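Local coordinates for UDP-N-acetylmuramate-alanine ligase MurC (Thermotoga maritima, PDB 1J6U), which joins L-alanine to UDP-N-acetylmuramate at the expense of ATP, a step in building bacterial peptidoglycan, at residues Leu136-Leu147 with Asn158-Glu169. Sequence-based numbering, arbitrary orientation.
Sequences LKHLRKSPTVFL and NYEKGNGPVVYE
Strand 144-146 lies between two partners, both from 158-169, pairing in parallel with strand 166-169 (axes 4.7 Å apart) through bonds such as V167 N to T144 O, and antiparallel with strand 159-160, where V145 N and O both bond to E160. The loop 161-165, which links the two flanking strands, wraps round the start of the middle one: G164 N donates to S142 O at 2.6 Å from above the carbonyl plane, and G162 N reaches T144 OG1 at 3.1 Å. Beside this turn, S142 OG gives its proton to N163 OD1, 2.7 Å away. The Y159 ring presents its edge to the face of F146, with planes at 67° and Y159 CE1 3.7 Å from F146 CZ toward the rim of that ring. V166 CG2 meets the same phenylalanine at its edge. The K137 side chain curls through bends at chi3 (59°) and chi4 (56°), which bring NZ to the syn lone pair of E160 OE1 at 2.9 Å; a water also links this oxygen to P143 O. With an alanine at K137, the E160 carboxylate would probably lose the ammonium that pairs with it, though OE2 would keep its bond to E155 N. L136 CD2, from the last turn of helix 125-138, and P143 CB, from the loop before the strand, both pack against V167 CG2, the first tying the helix end to the sheet. This is the edge of the mixed sheet in the Mur ligase middle domain: helix 125-138 packs over V145 and V167, F105 and H31 set their rings edge-to-face with F146, helix 23-34 borders N158 and Y159, and strand 116-120 continues the sheet beyond strand 166-170.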
loop_
_atom_site.group_PDB
_atom_site.type_symbol
_atom_site.label_atom_id
_atom_site.label_comp_id
_atom_site.label_asym_id
_atom_site.label_seq_id
_atom_site.Cartn_x
_atom_site.Cartn_y
_atom_site.Cartn_z
ATOM N N LEU A 136 -13.638 10.230 3.964
ATOM C CA LEU A 136 -14.911 9.743 4.462
ATOM C C LEU A 136 -14.951 9.774 5.999
ATOM O O LEU A 136 -15.966 10.111 6.615
ATOM C CB LEU A 136 -15.183 8.327 3.926
ATOM C CG LEU A 136 -16.152 8.122 2.746
ATOM C CD1 LEU A 136 -16.752 9.455 2.290
ATOM C CD2 LEU A 136 -15.465 7.416 1.615
ATOM N N LYS A 137 -13.856 9.453 6.652
ATOM C CA LYS A 137 -13.906 9.490 8.106
ATOM C C LYS A 137 -13.994 10.930 8.605
ATOM O O LYS A 137 -14.694 11.215 9.574
ATOM C CB LYS A 137 -12.669 8.806 8.702
ATOM C CG LYS A 137 -12.742 7.286 8.758
ATOM C CD LYS A 137 -11.343 6.649 8.993
ATOM C CE LYS A 137 -10.644 7.094 10.290
ATOM N NZ LYS A 137 -11.413 6.866 11.550
ATOM N N HIS A 138 -13.284 11.839 7.934
ATOM C CA HIS A 138 -13.244 13.232 8.348
ATOM C C HIS A 138 -14.592 13.827 8.185
ATOM O O HIS A 138 -15.009 14.642 9.001
ATOM C CB HIS A 138 -12.264 14.017 7.523
ATOM C CG HIS A 138 -12.131 15.444 7.939
ATOM N ND1 HIS A 138 -11.393 15.833 9.033
ATOM C CD2 HIS A 138 -12.557 16.588 7.349
ATOM C CE1 HIS A 138 -11.356 17.154 9.092
ATOM N NE2 HIS A 138 -12.054 17.635 8.081
ATOM N N LEU A 139 -15.271 13.402 7.129
ATOM C CA LEU A 139 -16.610 13.880 6.843
ATOM C C LEU A 139 -17.597 13.171 7.699
ATOM O O LEU A 139 -18.791 13.237 7.429
ATOM C CB LEU A 139 -16.983 13.618 5.411
ATOM C CG LEU A 139 -16.139 14.428 4.447
ATOM C CD1 LEU A 139 -16.722 14.260 3.072
ATOM C CD2 LEU A 139 -16.104 15.867 4.842
ATOM N N ARG A 140 -17.082 12.486 8.720
ATOM C CA ARG A 140 -17.899 11.705 9.637
ATOM C C ARG A 140 -18.898 10.792 8.895
ATOM O O ARG A 140 -20.043 10.691 9.267
ATOM C CB ARG A 140 -18.602 12.645 10.618
ATOM C CG ARG A 140 -17.574 13.516 11.392
ATOM C CD ARG A 140 -18.186 14.402 12.481
ATOM N N LYS A 141 -18.452 10.128 7.833
ATOM C CA LYS A 141 -19.333 9.238 7.097
ATOM C C LYS A 141 -19.217 7.819 7.678
ATOM O O LYS A 141 -19.909 6.906 7.237
ATOM C CB LYS A 141 -18.981 9.230 5.618
ATOM C CG LYS A 141 -19.146 10.568 4.927
ATOM C CD LYS A 141 -20.569 11.076 5.081
ATOM C CE LYS A 141 -21.043 11.891 3.873
ATOM N NZ LYS A 141 -21.339 11.058 2.648
ATOM N N SER A 142 -18.367 7.667 8.699
ATOM C CA SER A 142 -18.138 6.393 9.384
ATOM C C SER A 142 -18.095 5.148 8.444
ATOM O O SER A 142 -18.884 4.202 8.556
ATOM C CB SER A 142 -19.185 6.244 10.485
ATOM O OG SER A 142 -19.389 4.883 10.804
ATOM N N PRO A 143 -17.128 5.139 7.524
ATOM C CA PRO A 143 -16.962 4.048 6.562
ATOM C C PRO A 143 -16.339 2.765 7.120
ATOM O O PRO A 143 -15.649 2.776 8.129
ATOM C CB PRO A 143 -16.043 4.671 5.511
ATOM C CG PRO A 143 -15.081 5.478 6.433
ATOM C CD PRO A 143 -15.996 6.098 7.455
ATOM N N THR A 144 -16.621 1.662 6.448
ATOM C CA THR A 144 -15.996 0.403 6.777
ATOM C C THR A 144 -14.814 0.484 5.813
ATOM O O THR A 144 -15.001 0.760 4.610
ATOM C CB THR A 144 -16.887 -0.825 6.421
ATOM O OG1 THR A 144 -17.949 -0.930 7.375
ATOM C CG2 THR A 144 -16.081 -2.120 6.483
ATOM N N VAL A 145 -13.608 0.281 6.341
ATOM C CA VAL A 145 -12.396 0.344 5.530
ATOM C C VAL A 145 -11.593 -0.974 5.463
ATOM O O VAL A 145 -11.402 -1.657 6.459
ATOM C CB VAL A 145 -11.465 1.467 6.061
ATOM C CG1 VAL A 145 -10.251 1.665 5.120
ATOM C CG2 VAL A 145 -12.274 2.765 6.222
ATOM N N PHE A 146 -11.135 -1.304 4.263
ATOM C CA PHE A 146 -10.324 -2.475 4.017
ATOM C C PHE A 146 -9.117 -1.896 3.311
ATOM O O PHE A 146 -9.160 -1.600 2.115
ATOM C CB PHE A 146 -11.026 -3.488 3.081
ATOM C CG PHE A 146 -12.139 -4.228 3.729
ATOM C CD1 PHE A 146 -13.424 -3.692 3.765
ATOM C CD2 PHE A 146 -11.905 -5.455 4.352
ATOM C CE1 PHE A 146 -14.449 -4.390 4.425
ATOM C CE2 PHE A 146 -12.931 -6.132 5.003
ATOM C CZ PHE A 146 -14.201 -5.596 5.038
ATOM N N LEU A 147 -8.025 -1.762 4.045
ATOM C CA LEU A 147 -6.820 -1.185 3.479
ATOM C C LEU A 147 -5.745 -2.227 3.245
ATOM O O LEU A 147 -5.598 -3.157 4.040
ATOM C CB LEU A 147 -6.260 -0.170 4.461
ATOM C CG LEU A 147 -5.903 1.215 3.973
ATOM C CD1 LEU A 147 -4.864 1.730 4.950
ATOM C CD2 LEU A 147 -5.386 1.213 2.531
ATOM N N ASN A 158 -5.466 -1.669 9.079
ATOM C CA ASN A 158 -5.736 -1.921 7.669
ATOM C C ASN A 158 -7.206 -2.233 7.557
ATOM O O ASN A 158 -7.708 -2.622 6.500
ATOM C CB ASN A 158 -4.883 -3.095 7.117
ATOM C CG ASN A 158 -5.167 -4.453 7.814
ATOM O OD1 ASN A 158 -5.501 -4.521 9.004
ATOM N ND2 ASN A 158 -5.008 -5.533 7.061
ATOM N N TYR A 159 -7.897 -2.030 8.665
ATOM C CA TYR A 159 -9.325 -2.287 8.711
ATOM C C TYR A 159 -9.981 -1.428 9.765
ATOM O O TYR A 159 -9.347 -1.056 10.755
ATOM C CB TYR A 159 -9.618 -3.744 9.063
ATOM C CG TYR A 159 -11.100 -3.984 9.301
ATOM C CD1 TYR A 159 -11.968 -4.157 8.226
ATOM C CD2 TYR A 159 -11.643 -3.966 10.597
ATOM C CE1 TYR A 159 -13.336 -4.313 8.421
ATOM C CE2 TYR A 159 -13.005 -4.113 10.815
ATOM C CZ TYR A 159 -13.853 -4.291 9.715
ATOM O OH TYR A 159 -15.215 -4.459 9.880
ATOM N N GLU A 160 -11.251 -1.105 9.525
ATOM C CA GLU A 160 -12.064 -0.331 10.461
ATOM C C GLU A 160 -13.499 -0.651 10.121
ATOM O O GLU A 160 -13.851 -0.700 8.944
ATOM C CB GLU A 160 -11.849 1.181 10.309
ATOM C CG GLU A 160 -12.619 1.968 11.370
ATOM C CD GLU A 160 -12.077 3.369 11.603
ATOM O OE1 GLU A 160 -12.666 4.346 11.092
ATOM O OE2 GLU A 160 -11.052 3.490 12.298
ATOM N N LYS A 161 -14.317 -0.886 11.136
ATOM C CA LYS A 161 -15.720 -1.180 10.904
ATOM C C LYS A 161 -16.514 0.102 11.100
ATOM O O LYS A 161 -16.286 0.832 12.079
ATOM C CB LYS A 161 -16.242 -2.209 11.908
ATOM C CG LYS A 161 -17.712 -2.519 11.670
ATOM C CD LYS A 161 -18.216 -3.721 12.421
ATOM C CE LYS A 161 -19.559 -4.195 11.855
ATOM N NZ LYS A 161 -19.463 -4.644 10.416
ATOM N N GLY A 162 -17.434 0.377 10.182
ATOM C CA GLY A 162 -18.276 1.560 10.305
ATOM C C GLY A 162 -19.620 1.222 9.685
ATOM O O GLY A 162 -19.737 0.191 9.033
ATOM N N ASN A 163 -20.643 2.047 9.873
ATOM C CA ASN A 163 -21.938 1.742 9.260
ATOM C C ASN A 163 -22.159 2.543 7.972
ATOM O O ASN A 163 -23.140 2.321 7.268
ATOM C CB ASN A 163 -23.065 1.993 10.257
ATOM C CG ASN A 163 -23.012 3.376 10.843
ATOM O OD1 ASN A 163 -21.931 3.905 11.090
ATOM N ND2 ASN A 163 -24.178 3.975 11.083
ATOM N N GLY A 164 -21.228 3.452 7.671
ATOM C CA GLY A 164 -21.305 4.252 6.465
ATOM C C GLY A 164 -20.984 3.420 5.243
ATOM O O GLY A 164 -21.239 2.220 5.225
ATOM N N PRO A 165 -20.433 4.016 4.181
ATOM C CA PRO A 165 -20.129 3.176 3.015
ATOM C C PRO A 165 -18.868 2.357 3.294
ATOM O O PRO A 165 -18.220 2.500 4.338
ATOM C CB PRO A 165 -19.883 4.198 1.911
ATOM C CG PRO A 165 -19.144 5.263 2.638
ATOM C CD PRO A 165 -19.864 5.362 4.025
ATOM N N VAL A 166 -18.502 1.509 2.351
ATOM C CA VAL A 166 -17.312 0.717 2.518
ATOM C C VAL A 166 -16.285 1.139 1.452
ATOM O O VAL A 166 -16.613 1.335 0.272
ATOM C CB VAL A 166 -17.631 -0.795 2.436
ATOM C CG1 VAL A 166 -18.436 -1.089 1.195
ATOM C CG2 VAL A 166 -16.320 -1.609 2.409
ATOM N N VAL A 167 -15.049 1.322 1.913
ATOM C CA VAL A 167 -13.923 1.722 1.076
ATOM C C VAL A 167 -12.942 0.556 1.011
ATOM O O VAL A 167 -12.557 -0.002 2.055
ATOM C CB VAL A 167 -13.134 2.926 1.707
ATOM C CG1 VAL A 167 -12.178 3.503 0.700
ATOM C CG2 VAL A 167 -14.072 3.971 2.211
ATOM N N TYR A 168 -12.504 0.204 -0.191
ATOM C CA TYR A 168 -11.543 -0.884 -0.316
ATOM C C TYR A 168 -10.650 -0.797 -1.535
ATOM O O TYR A 168 -10.885 -0.059 -2.486
ATOM C CB TYR A 168 -12.264 -2.218 -0.300
ATOM C CG TYR A 168 -13.250 -2.358 -1.421
ATOM C CD1 TYR A 168 -12.876 -2.942 -2.643
ATOM C CD2 TYR A 168 -14.576 -1.900 -1.269
ATOM C CE1 TYR A 168 -13.798 -3.074 -3.692
ATOM C CE2 TYR A 168 -15.514 -2.031 -2.315
ATOM C CZ TYR A 168 -15.115 -2.621 -3.512
ATOM O OH TYR A 168 -16.040 -2.804 -4.489
ATOM N N GLU A 169 -9.605 -1.586 -1.463
ATOM C CA GLU A 169 -8.563 -1.677 -2.468
ATOM C C GLU A 169 -8.856 -2.913 -3.333
ATOM O O GLU A 169 -9.202 -3.930 -2.821
ATOM C CB GLU A 169 -7.249 -1.852 -1.695
ATOM C CG GLU A 169 -5.949 -1.674 -2.422
ATOM C CD GLU A 169 -4.741 -1.765 -1.472
ATOM O OE1 GLU A 169 -4.629 -0.930 -0.535
ATOM O OE2 GLU A 169 -3.904 -2.681 -1.667
HETATM O O HOH W 1 -15.208 4.387 10.091
HETATM O O HOH W 2 -19.293 -3.192 7.922
#